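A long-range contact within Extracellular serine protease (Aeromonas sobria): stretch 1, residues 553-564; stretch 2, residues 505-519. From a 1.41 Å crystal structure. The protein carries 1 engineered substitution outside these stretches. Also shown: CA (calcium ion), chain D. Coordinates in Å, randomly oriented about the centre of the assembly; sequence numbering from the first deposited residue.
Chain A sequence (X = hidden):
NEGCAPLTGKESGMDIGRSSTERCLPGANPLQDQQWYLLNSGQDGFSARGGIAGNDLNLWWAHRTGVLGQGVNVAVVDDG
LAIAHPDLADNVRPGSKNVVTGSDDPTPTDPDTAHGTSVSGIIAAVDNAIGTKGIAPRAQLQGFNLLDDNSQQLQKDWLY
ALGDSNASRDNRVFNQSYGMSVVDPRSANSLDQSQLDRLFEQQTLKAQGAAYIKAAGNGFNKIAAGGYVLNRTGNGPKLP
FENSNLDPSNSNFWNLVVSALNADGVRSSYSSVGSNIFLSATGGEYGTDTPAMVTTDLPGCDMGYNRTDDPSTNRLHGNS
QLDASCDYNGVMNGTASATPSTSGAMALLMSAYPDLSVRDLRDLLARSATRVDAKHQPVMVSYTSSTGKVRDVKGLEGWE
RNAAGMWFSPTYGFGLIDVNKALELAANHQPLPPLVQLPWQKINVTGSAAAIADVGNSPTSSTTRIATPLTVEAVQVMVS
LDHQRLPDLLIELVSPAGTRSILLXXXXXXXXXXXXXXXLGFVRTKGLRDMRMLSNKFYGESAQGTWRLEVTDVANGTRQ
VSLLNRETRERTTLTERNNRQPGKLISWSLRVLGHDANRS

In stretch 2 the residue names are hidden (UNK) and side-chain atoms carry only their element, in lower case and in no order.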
# COMPACT_ATOMS: atom_id res chain seq x y z
N ASP A 553 4.56 5.28 -26.06
CA ASP A 553 3.56 4.27 -26.41
C ASP A 553 4.32 3.09 -27.01
O ASP A 553 4.98 3.22 -28.04
CB ASP A 553 2.55 4.90 -27.39
CG ASP A 553 1.51 3.90 -27.93
OD1 ASP A 553 1.78 2.68 -28.04
OD2 ASP A 553 0.40 4.34 -28.27
N VAL A 554 4.25 1.94 -26.34
CA VAL A 554 5.11 0.80 -26.68
C VAL A 554 4.34 -0.41 -27.22
O VAL A 554 4.83 -1.54 -27.13
CB VAL A 554 6.00 0.36 -25.47
CG1 VAL A 554 6.93 1.49 -25.03
CG2 VAL A 554 5.14 -0.16 -24.31
N ALA A 555 3.15 -0.18 -27.76
CA ALA A 555 2.36 -1.30 -28.30
C ALA A 555 1.32 -0.87 -29.30
O ALA A 555 0.61 0.11 -29.09
CB ALA A 555 1.69 -2.06 -27.16
N ASN A 556 1.20 -1.64 -30.38
CA ASN A 556 0.07 -1.47 -31.30
C ASN A 556 -0.74 -2.75 -31.51
O ASN A 556 -1.74 -2.74 -32.23
CB ASN A 556 0.52 -0.86 -32.64
CG ASN A 556 1.55 -1.70 -33.37
OD1 ASN A 556 1.97 -2.76 -32.90
ND2 ASN A 556 1.98 -1.21 -34.52
N GLY A 557 -0.33 -3.83 -30.86
CA GLY A 557 -1.07 -5.09 -30.98
C GLY A 557 -2.29 -5.09 -30.09
O GLY A 557 -2.32 -4.39 -29.06
N THR A 558 -3.32 -5.85 -30.46
CA THR A 558 -4.48 -6.03 -29.59
C THR A 558 -4.11 -6.85 -28.35
O THR A 558 -3.17 -7.64 -28.37
CB THR A 558 -5.65 -6.73 -30.31
OG1 THR A 558 -5.25 -8.04 -30.72
CG2 THR A 558 -6.08 -5.92 -31.53
N ARG A 559 -4.83 -6.62 -27.27
CA ARG A 559 -4.68 -7.42 -26.07
C ARG A 559 -6.05 -7.82 -25.58
O ARG A 559 -7.04 -7.13 -25.82
CB ARG A 559 -3.98 -6.61 -24.97
CG ARG A 559 -2.53 -6.27 -25.28
CD ARG A 559 -1.86 -5.59 -24.10
NE ARG A 559 -2.45 -4.28 -23.78
CZ ARG A 559 -2.09 -3.12 -24.32
NH1 ARG A 559 -1.12 -3.06 -25.23
NH2 ARG A 559 -2.69 -2.01 -23.93
N GLN A 560 -6.10 -8.95 -24.89
CA GLN A 560 -7.35 -9.40 -24.29
C GLN A 560 -7.23 -9.56 -22.78
O GLN A 560 -6.18 -9.94 -22.26
CB GLN A 560 -7.82 -10.69 -24.93
CG GLN A 560 -8.29 -10.53 -26.38
CD GLN A 560 -8.82 -11.82 -26.92
OE1 GLN A 560 -8.49 -12.88 -26.42
NE2 GLN A 560 -9.66 -11.74 -27.95
N VAL A 561 -8.33 -9.27 -22.11
CA VAL A 561 -8.42 -9.32 -20.66
C VAL A 561 -9.64 -10.16 -20.30
O VAL A 561 -10.72 -9.95 -20.86
CB VAL A 561 -8.54 -7.90 -20.07
CG1 VAL A 561 -8.73 -7.94 -18.56
CG2 VAL A 561 -7.32 -7.06 -20.44
N SER A 562 -9.45 -11.10 -19.38
CA SER A 562 -10.53 -11.95 -18.90
C SER A 562 -11.25 -11.23 -17.76
O SER A 562 -10.61 -10.74 -16.80
CB SER A 562 -9.98 -13.29 -18.41
OG SER A 562 -9.14 -13.92 -19.38
N LEU A 563 -12.57 -11.14 -17.88
CA LEU A 563 -13.44 -10.54 -16.87
C LEU A 563 -14.30 -11.63 -16.24
O LEU A 563 -15.06 -12.31 -16.94
CB LEU A 563 -14.34 -9.48 -17.50
CG LEU A 563 -13.76 -8.42 -18.43
CD1 LEU A 563 -14.88 -7.74 -19.20
CD2 LEU A 563 -12.98 -7.42 -17.62
N LEU A 564 -14.18 -11.80 -14.93
CA LEU A 564 -15.01 -12.76 -14.19
C LEU A 564 -16.02 -12.05 -13.33
O LEU A 564 -15.64 -11.27 -12.45
CB LEU A 564 -14.13 -13.67 -13.32
CG LEU A 564 -14.80 -14.60 -12.30
CD1 LEU A 564 -15.60 -15.69 -13.02
CD2 LEU A 564 -13.76 -15.23 -11.39
N UNK A 505 4.97 1.13 -15.38
CA UNK A 505 5.25 0.09 -16.33
C UNK A 505 4.02 -0.13 -17.21
O UNK A 505 2.89 0.04 -16.75
c UNK A 505 5.65 -1.18 -15.58
o UNK A 505 4.71 -1.52 -14.57
N UNK A 506 4.22 -0.50 -18.48
CA UNK A 506 3.08 -0.67 -19.39
C UNK A 506 2.32 -1.98 -19.15
O UNK A 506 2.79 -2.86 -18.41
c UNK A 506 5.12 -1.16 -20.54
c UNK A 506 3.73 -0.65 -20.78
c UNK A 506 5.52 -0.66 -19.18
N UNK A 507 1.15 -2.09 -19.76
CA UNK A 507 0.32 -3.31 -19.71
C UNK A 507 -0.21 -3.54 -18.31
O UNK A 507 -0.48 -4.66 -17.87
c UNK A 507 3.00 -4.88 -21.84
c UNK A 507 1.77 -4.28 -21.57
c UNK A 507 1.22 -3.44 -22.54
c UNK A 507 1.06 -4.55 -20.27
c UNK A 507 3.67 -4.63 -23.03
c UNK A 507 1.89 -3.19 -23.73
c UNK A 507 3.12 -3.79 -23.98
N UNK A 508 -0.37 -2.42 -17.61
CA UNK A 508 -1.00 -2.39 -16.30
C UNK A 508 -2.52 -2.49 -16.41
O UNK A 508 -3.07 -2.71 -17.50
c UNK A 508 -0.59 -1.12 -15.59
c UNK A 508 -0.91 0.10 -16.42
n UNK A 508 0.14 0.77 -16.91
o UNK A 508 -2.08 0.43 -16.63
N UNK A 509 -3.19 -2.36 -15.27
CA UNK A 509 -4.63 -2.60 -15.18
C UNK A 509 -5.52 -1.41 -15.54
O UNK A 509 -6.73 -1.47 -15.32
o UNK A 509 -4.86 -2.11 -12.81
c UNK A 509 -4.98 -3.13 -13.79
N UNK A 510 -4.94 -0.34 -16.09
CA UNK A 510 -5.75 0.81 -16.52
C UNK A 510 -6.51 0.55 -17.82
O UNK A 510 -6.40 1.30 -18.79
c UNK A 510 -5.33 2.90 -14.30
c UNK A 510 -3.38 3.78 -15.60
c UNK A 510 -4.90 2.09 -16.63
c UNK A 510 -4.26 2.57 -15.33
N UNK A 511 -7.31 -0.51 -17.79
CA UNK A 511 -8.05 -0.97 -18.97
C UNK A 511 -9.48 -0.41 -19.03
O UNK A 511 -10.30 -0.84 -19.86
c UNK A 511 -8.83 -3.09 -17.79
c UNK A 511 -8.09 -2.52 -19.02
c UNK A 511 -6.68 -3.10 -19.13
N UNK A 512 -9.77 0.57 -18.17
CA UNK A 512 -11.11 1.13 -18.03
C UNK A 512 -11.67 1.80 -19.27
O UNK A 512 -12.89 1.88 -19.43
N UNK A 513 -10.80 2.27 -20.16
CA UNK A 513 -11.29 2.87 -21.41
C UNK A 513 -11.95 1.82 -22.29
O UNK A 513 -13.01 2.07 -22.87
c UNK A 513 -8.21 5.15 -21.96
c UNK A 513 -10.16 3.57 -22.16
n UNK A 513 -8.09 6.42 -22.31
c UNK A 513 -9.57 4.74 -21.40
o UNK A 513 -7.30 4.34 -22.07
N UNK A 514 -11.33 0.64 -22.36
CA UNK A 514 -11.90 -0.49 -23.09
C UNK A 514 -13.16 -1.01 -22.42
O UNK A 514 -14.14 -1.33 -23.09
c UNK A 514 -10.86 -1.60 -23.25
o UNK A 514 -9.80 -1.16 -24.08
N UNK A 515 -13.14 -1.08 -21.08
CA UNK A 515 -14.30 -1.55 -20.34
C UNK A 515 -15.49 -0.62 -20.55
O UNK A 515 -16.61 -1.08 -20.78
c UNK A 515 -13.98 -1.71 -18.85
c UNK A 515 -15.31 -3.84 -18.45
c UNK A 515 -15.03 -2.40 -17.98
c UNK A 515 -14.59 -2.38 -16.54
N UNK A 516 -15.24 0.68 -20.49
CA UNK A 516 -16.27 1.69 -20.74
C UNK A 516 -16.88 1.56 -22.13
O UNK A 516 -18.10 1.60 -22.28
c UNK A 516 -15.79 3.58 -19.10
o UNK A 516 -16.09 2.76 -18.20
o UNK A 516 -15.55 4.78 -18.87
c UNK A 516 -15.72 3.11 -20.54
N UNK A 517 -16.03 1.37 -23.14
CA UNK A 517 -16.50 1.20 -24.51
C UNK A 517 -17.40 -0.03 -24.66
O UNK A 517 -18.47 0.05 -25.28
n UNK A 517 -16.14 3.53 -27.10
o UNK A 517 -17.69 2.11 -27.91
c UNK A 517 -15.32 1.15 -25.49
c UNK A 517 -15.72 1.14 -26.97
c UNK A 517 -16.60 2.31 -27.37
N UNK A 518 -16.98 -1.15 -24.09
CA UNK A 518 -17.76 -2.39 -24.12
C UNK A 518 -19.08 -2.28 -23.35
O UNK A 518 -20.14 -2.63 -23.88
o UNK A 518 -16.14 -6.67 -23.53
c UNK A 518 -16.93 -3.57 -23.57
c UNK A 518 -16.88 -5.98 -22.82
c UNK A 518 -17.72 -4.87 -23.41
n UNK A 518 -16.99 -6.18 -21.51
N UNK A 519 -19.01 -1.79 -22.12
CA UNK A 519 -20.17 -1.77 -21.22
C UNK A 519 -21.15 -0.63 -21.48
O UNK A 519 -22.36 -0.79 -21.32
c UNK A 519 -18.86 -2.89 -19.29
o UNK A 519 -20.65 -4.02 -18.16
n UNK A 519 -19.28 -5.27 -19.44
c UNK A 519 -19.71 -1.71 -19.75
c UNK A 519 -19.68 -4.11 -18.92
CA CA D . -0.49 2.17 -29.06

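Position 505 has one side-chain carbon followed by one oxygen, and it lies out of reach of stretch 1. This is Ser505. Position 506 has three carbons that close a ring onto the backbone N. Its CB lies 3.8 Å from Val554 CG2. Only proline closes such a ring, so this is Pro506.

Position 507 has one carbon followed by a ring of six carbons, with no oxygen on the ring. The ring reaches Val554, Ala555 and Arg559. It is Phe507. Ala555 CB sits at the ring edge, 3.6 Å from Phe507 CE1. Arg559 NH1 comes obliquely to within 3.4 Å of Phe507 CE1, and Phe507 CD1 lies over one face of the guanidinium. Val554 CG2 is 4.2 Å from Phe507 CZ. The CA-to-CB bond points sideways, and the length of the side chain brings the ring to stretch 1.

Position 508 has two carbons, the second carrying one oxygen and one nitrogen. It makes no contact with stretch 1. The nitrogen donates to Ser505 O, and the oxygen accepts from the backbone N of 510. An amide this short is Asn508. The bond from Asn508 ND2 to Ser505 O is 2.8 Å long, so the side chain braces the loop.

Position 509 has one carbon and one oxygen, and its CA-to-CB bond points away from stretch 1. It is Ser509. Position 510 has four carbons forked at the second and is out of reach. It is Leu510. Its N donates to Asn508 OD1 at 3.0 Å.

Position 511 has one carbon carrying two more. Its CA-to-CB bond points toward stretch 1, and its side chain touches Val561. Branching at the first carbon, with no oxygen, gives Val511. Val511 CG1 lies 4.2 Å from Val561 CG2. The residue is also the N-cap of the helix that follows.

Position 512 has no side-chain atoms and touches nothing on stretch 1. It is Gly512. Position 513 has three carbons, the third carrying oxygen and nitrogen, and makes no contact. It is Gln513. Position 514 has one carbon and one oxygen, also without contact. It is Ser514.

Position 515 has four carbons forked at the second, and its end approaches Leu563. It is Leu515. Leu515 CD1 is 4.0 Å from Leu563 CD1. Position 516 has two carbons, the second carrying two oxygens, and is out of reach. This carboxylate is Asp516.

Position 517 has three carbons, the third carrying one oxygen and one nitrogen, and is out of reach. It is Gln517. Position 518 has the same set, and its amide end packs against Leu563. It is Gln518. Position 519 repeats the set without making a contact. It is Gln519.

The contact is made by side chains, and no hydrogen bond crosses it. Val561 and Leu563 point toward stretch 2 from alternate positions of the strand and meet Val511 and Leu515. At the other end, Phe507 packs against Val554, Ala555 and Arg559. Nearby, calcium is bound by Asp553 OD1 and OD2, both at 2.5 Å, and by Ala555 O at 2.3 Å. Ala555 thus contributes its backbone to the ion and its CB to the aromatic contact.

Stretch 2 (505-519) SPFNSLVGQSLDQQQ
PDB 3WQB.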